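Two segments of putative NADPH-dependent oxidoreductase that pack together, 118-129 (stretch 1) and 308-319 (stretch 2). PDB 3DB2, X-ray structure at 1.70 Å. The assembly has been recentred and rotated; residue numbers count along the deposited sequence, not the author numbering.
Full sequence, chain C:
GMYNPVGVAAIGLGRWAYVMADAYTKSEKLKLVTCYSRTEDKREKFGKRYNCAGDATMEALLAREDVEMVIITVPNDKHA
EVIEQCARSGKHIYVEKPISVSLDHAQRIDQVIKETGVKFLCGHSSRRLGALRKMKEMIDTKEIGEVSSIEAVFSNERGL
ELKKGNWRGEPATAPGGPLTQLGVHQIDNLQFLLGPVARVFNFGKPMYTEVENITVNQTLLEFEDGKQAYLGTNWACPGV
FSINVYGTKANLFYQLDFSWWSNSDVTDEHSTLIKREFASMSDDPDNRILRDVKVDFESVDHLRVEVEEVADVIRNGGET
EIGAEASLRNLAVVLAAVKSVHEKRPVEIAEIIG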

# COMPACT_ATOMS: atom_id res chain seq x y z
N VAL C 118 -39.60 1.91 3.84
CA VAL C 118 -39.03 3.19 4.30
C VAL C 118 -37.69 3.46 3.63
O VAL C 118 -37.01 2.56 3.17
CB VAL C 118 -38.92 3.16 5.83
CG1 VAL C 118 -40.30 2.93 6.43
CG2 VAL C 118 -37.99 2.10 6.33
N LYS C 119 -37.30 4.70 3.49
CA LYS C 119 -36.02 5.23 3.14
C LYS C 119 -34.99 4.77 4.19
O LYS C 119 -35.24 4.70 5.39
CB LYS C 119 -35.99 6.75 3.06
CG LYS C 119 -37.03 7.33 2.11
CD LYS C 119 -37.25 6.44 0.89
CE LYS C 119 -37.99 7.25 -0.18
NZ LYS C 119 -37.85 6.62 -1.52
N PHE C 120 -33.82 4.46 3.68
CA PHE C 120 -32.71 3.96 4.49
C PHE C 120 -31.40 4.54 3.99
O PHE C 120 -31.19 4.42 2.78
CB PHE C 120 -32.71 2.44 4.43
CG PHE C 120 -31.51 1.80 5.10
CD1 PHE C 120 -31.59 1.52 6.46
CD2 PHE C 120 -30.35 1.48 4.42
CE1 PHE C 120 -30.50 0.98 7.10
CE2 PHE C 120 -29.25 0.94 5.06
CZ PHE C 120 -29.35 0.68 6.41
N LEU C 121 -30.59 5.04 4.90
CA LEU C 121 -29.18 5.37 4.64
C LEU C 121 -28.34 4.77 5.76
O LEU C 121 -28.60 4.91 6.96
CB LEU C 121 -28.97 6.87 4.45
CG LEU C 121 -27.56 7.38 4.15
CD1 LEU C 121 -27.07 6.90 2.80
CD2 LEU C 121 -27.49 8.91 4.20
N CYS C 122 -27.27 4.06 5.37
CA CYS C 122 -26.23 3.66 6.32
C CYS C 122 -25.07 4.61 6.12
O CYS C 122 -24.43 4.61 5.07
CB CYS C 122 -25.83 2.20 6.13
SG CYS C 122 -24.54 1.71 7.29
N GLY C 123 -24.77 5.50 7.04
CA GLY C 123 -23.90 6.61 6.92
C GLY C 123 -22.42 6.29 6.90
O GLY C 123 -21.78 6.27 7.93
N HIS C 124 -21.87 6.11 5.70
CA HIS C 124 -20.44 6.15 5.38
C HIS C 124 -20.14 7.52 4.78
O HIS C 124 -20.34 7.73 3.59
CB HIS C 124 -20.07 5.06 4.39
CG HIS C 124 -20.57 3.70 4.71
ND1 HIS C 124 -21.89 3.33 4.72
CD2 HIS C 124 -19.88 2.59 5.03
CE1 HIS C 124 -22.00 2.06 5.04
NE2 HIS C 124 -20.78 1.59 5.23
N SER C 125 -19.70 8.50 5.57
CA SER C 125 -19.76 9.88 5.07
C SER C 125 -18.49 10.32 4.36
O SER C 125 -18.51 11.39 3.78
CB SER C 125 -20.05 10.85 6.23
OG SER C 125 -18.91 10.95 7.08
N SER C 126 -17.42 9.54 4.44
CA SER C 126 -16.16 9.89 3.77
C SER C 126 -16.31 10.14 2.28
O SER C 126 -15.64 11.00 1.70
CB SER C 126 -15.10 8.77 4.02
OG SER C 126 -13.82 9.25 3.67
N ARG C 127 -17.16 9.35 1.61
CA ARG C 127 -17.37 9.47 0.18
C ARG C 127 -17.98 10.83 -0.16
O ARG C 127 -17.87 11.25 -1.31
CB ARG C 127 -18.26 8.38 -0.42
CG ARG C 127 -19.68 8.30 0.06
CD ARG C 127 -20.55 7.55 -0.92
NE ARG C 127 -20.43 6.09 -0.79
CZ ARG C 127 -21.02 5.29 -1.68
NH1 ARG C 127 -21.71 5.79 -2.69
NH2 ARG C 127 -20.95 3.96 -1.62
N ARG C 128 -18.56 11.49 0.83
CA ARG C 128 -19.20 12.78 0.64
C ARG C 128 -18.22 13.95 0.69
O ARG C 128 -18.55 15.06 0.25
CB ARG C 128 -20.27 13.01 1.71
CG ARG C 128 -21.18 11.84 1.98
CD ARG C 128 -22.61 12.27 2.17
NE ARG C 128 -23.48 11.11 1.97
CZ ARG C 128 -24.46 10.88 1.14
NH1 ARG C 128 -24.84 11.78 0.27
NH2 ARG C 128 -25.09 9.71 1.18
N LEU C 129 -17.02 13.72 1.24
CA LEU C 129 -16.04 14.78 1.32
C LEU C 129 -15.79 15.38 -0.06
O LEU C 129 -15.89 14.64 -1.03
CB LEU C 129 -14.74 14.26 1.90
CG LEU C 129 -14.74 13.96 3.41
CD1 LEU C 129 -13.49 13.22 3.83
CD2 LEU C 129 -14.86 15.27 4.20
N GLU C 308 -29.21 15.14 5.64
CA GLU C 308 -30.03 15.94 4.76
C GLU C 308 -30.52 15.19 3.51
O GLU C 308 -31.61 15.46 2.99
CB GLU C 308 -29.31 17.21 4.28
CG GLU C 308 -29.29 18.30 5.36
CD GLU C 308 -28.50 19.51 4.90
OE1 GLU C 308 -27.70 19.43 3.93
OE2 GLU C 308 -28.67 20.58 5.51
N GLU C 309 -29.70 14.26 3.03
CA GLU C 309 -30.05 13.47 1.86
C GLU C 309 -31.27 12.61 2.19
O GLU C 309 -32.16 12.33 1.38
CB GLU C 309 -28.89 12.56 1.47
CG GLU C 309 -29.25 11.36 0.60
CD GLU C 309 -28.05 10.79 -0.12
OE1 GLU C 309 -27.43 11.49 -0.95
OE2 GLU C 309 -27.71 9.63 0.16
N VAL C 310 -31.33 12.11 3.43
CA VAL C 310 -32.48 11.25 3.75
C VAL C 310 -33.76 12.11 3.72
O VAL C 310 -34.78 11.69 3.18
CB VAL C 310 -32.33 10.52 5.09
CG1 VAL C 310 -33.51 9.57 5.32
CG2 VAL C 310 -31.04 9.72 5.13
N ALA C 311 -33.68 13.29 4.31
CA ALA C 311 -34.75 14.26 4.34
C ALA C 311 -35.16 14.64 2.92
O ALA C 311 -36.36 14.71 2.65
CB ALA C 311 -34.38 15.54 5.06
N ASP C 312 -34.16 14.86 2.06
CA ASP C 312 -34.46 15.17 0.66
C ASP C 312 -35.24 14.04 0.01
O ASP C 312 -36.23 14.28 -0.70
CB ASP C 312 -33.19 15.45 -0.13
CG ASP C 312 -32.67 16.86 0.10
OD1 ASP C 312 -33.26 17.60 0.91
OD2 ASP C 312 -31.66 17.24 -0.52
N VAL C 313 -34.81 12.78 0.21
CA VAL C 313 -35.59 11.69 -0.37
C VAL C 313 -36.91 11.42 0.33
O VAL C 313 -37.84 10.86 -0.26
CB VAL C 313 -34.75 10.39 -0.44
CG1 VAL C 313 -33.52 10.72 -1.30
CG2 VAL C 313 -34.41 9.88 0.93
N ILE C 314 -37.07 11.79 1.60
CA ILE C 314 -38.41 11.63 2.20
C ILE C 314 -39.36 12.66 1.58
O ILE C 314 -40.49 12.31 1.26
CB ILE C 314 -38.40 11.76 3.72
CG1 ILE C 314 -37.86 10.52 4.46
CG2 ILE C 314 -39.76 12.08 4.34
CD1 ILE C 314 -37.33 10.91 5.85
N ARG C 315 -38.91 13.90 1.39
CA ARG C 315 -39.79 14.95 0.91
C ARG C 315 -39.99 14.89 -0.60
O ARG C 315 -41.09 15.19 -1.08
CB ARG C 315 -39.27 16.33 1.29
CG ARG C 315 -39.37 16.67 2.77
CD ARG C 315 -40.69 17.38 3.11
NE ARG C 315 -40.86 17.65 4.53
CZ ARG C 315 -41.31 16.81 5.44
NH1 ARG C 315 -41.66 15.58 5.09
NH2 ARG C 315 -41.46 17.09 6.73
N ASN C 316 -38.97 14.51 -1.35
CA ASN C 316 -38.95 14.67 -2.80
C ASN C 316 -38.92 13.35 -3.55
O ASN C 316 -39.00 13.33 -4.79
CB ASN C 316 -37.74 15.49 -3.25
CG ASN C 316 -37.58 16.85 -2.61
OD1 ASN C 316 -38.54 17.55 -2.28
ND2 ASN C 316 -36.34 17.30 -2.42
N GLY C 317 -38.78 12.24 -2.85
CA GLY C 317 -38.73 10.93 -3.46
C GLY C 317 -37.32 10.51 -3.86
O GLY C 317 -36.35 11.27 -3.81
N GLY C 318 -37.16 9.26 -4.29
CA GLY C 318 -35.87 8.75 -4.69
C GLY C 318 -35.23 7.89 -3.62
O GLY C 318 -35.80 7.52 -2.59
N GLU C 319 -33.97 7.54 -3.86
CA GLU C 319 -33.20 6.61 -3.06
C GLU C 319 -31.98 7.35 -2.52
O GLU C 319 -31.41 8.22 -3.18
CB GLU C 319 -32.70 5.41 -3.85

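The strongest link is the salt bridge between R128 and E309, a two-pronged pairing: R128 NH1 donates to E309 OE1 at 2.9 Å (N-H...O angle 157°), and R128 NH2 donates to E309 OE2 at 2.8 Å (149°). OE2 lies at the guanidinium edge, near its plane, and the two hydrogen bonds together pair each terminal nitrogen with its own carboxylate oxygen. E309 reaches out with chi1 and chi2 both t, and the bridge supplies a counter-charge to an arginine that is buried.

The second polar link is a very short hydrogen bond, K119 NZ to G318 O, 2.5 Å. K119, with chi1 and chi2 m and chi3 and chi4 t, extends alongside the last turn of the helix, its CE 3.6 Å from V313 O, and the loop after the helix turns back to bring G318 O to NZ. G317 leaves helical geometry with positive phi, and G318 follows at phi/psi 101/-172; at both positions a CB would be jammed against the preceding carbonyl O, which calls for glycine.

Between these links the packing is apolar. L121, on the strand, points toward the helix, and its CB lies 3.6 Å from V310 CG2; both residues are buried. The aliphatic part of K119 extends this surface, with CG 3.8 Å from V313 CG2 and 4.0 Å from I314 CG1. F120, between K119 and L121, points away, as strand alternation predicts. In total, 383 Å² is buried, summed over both sides.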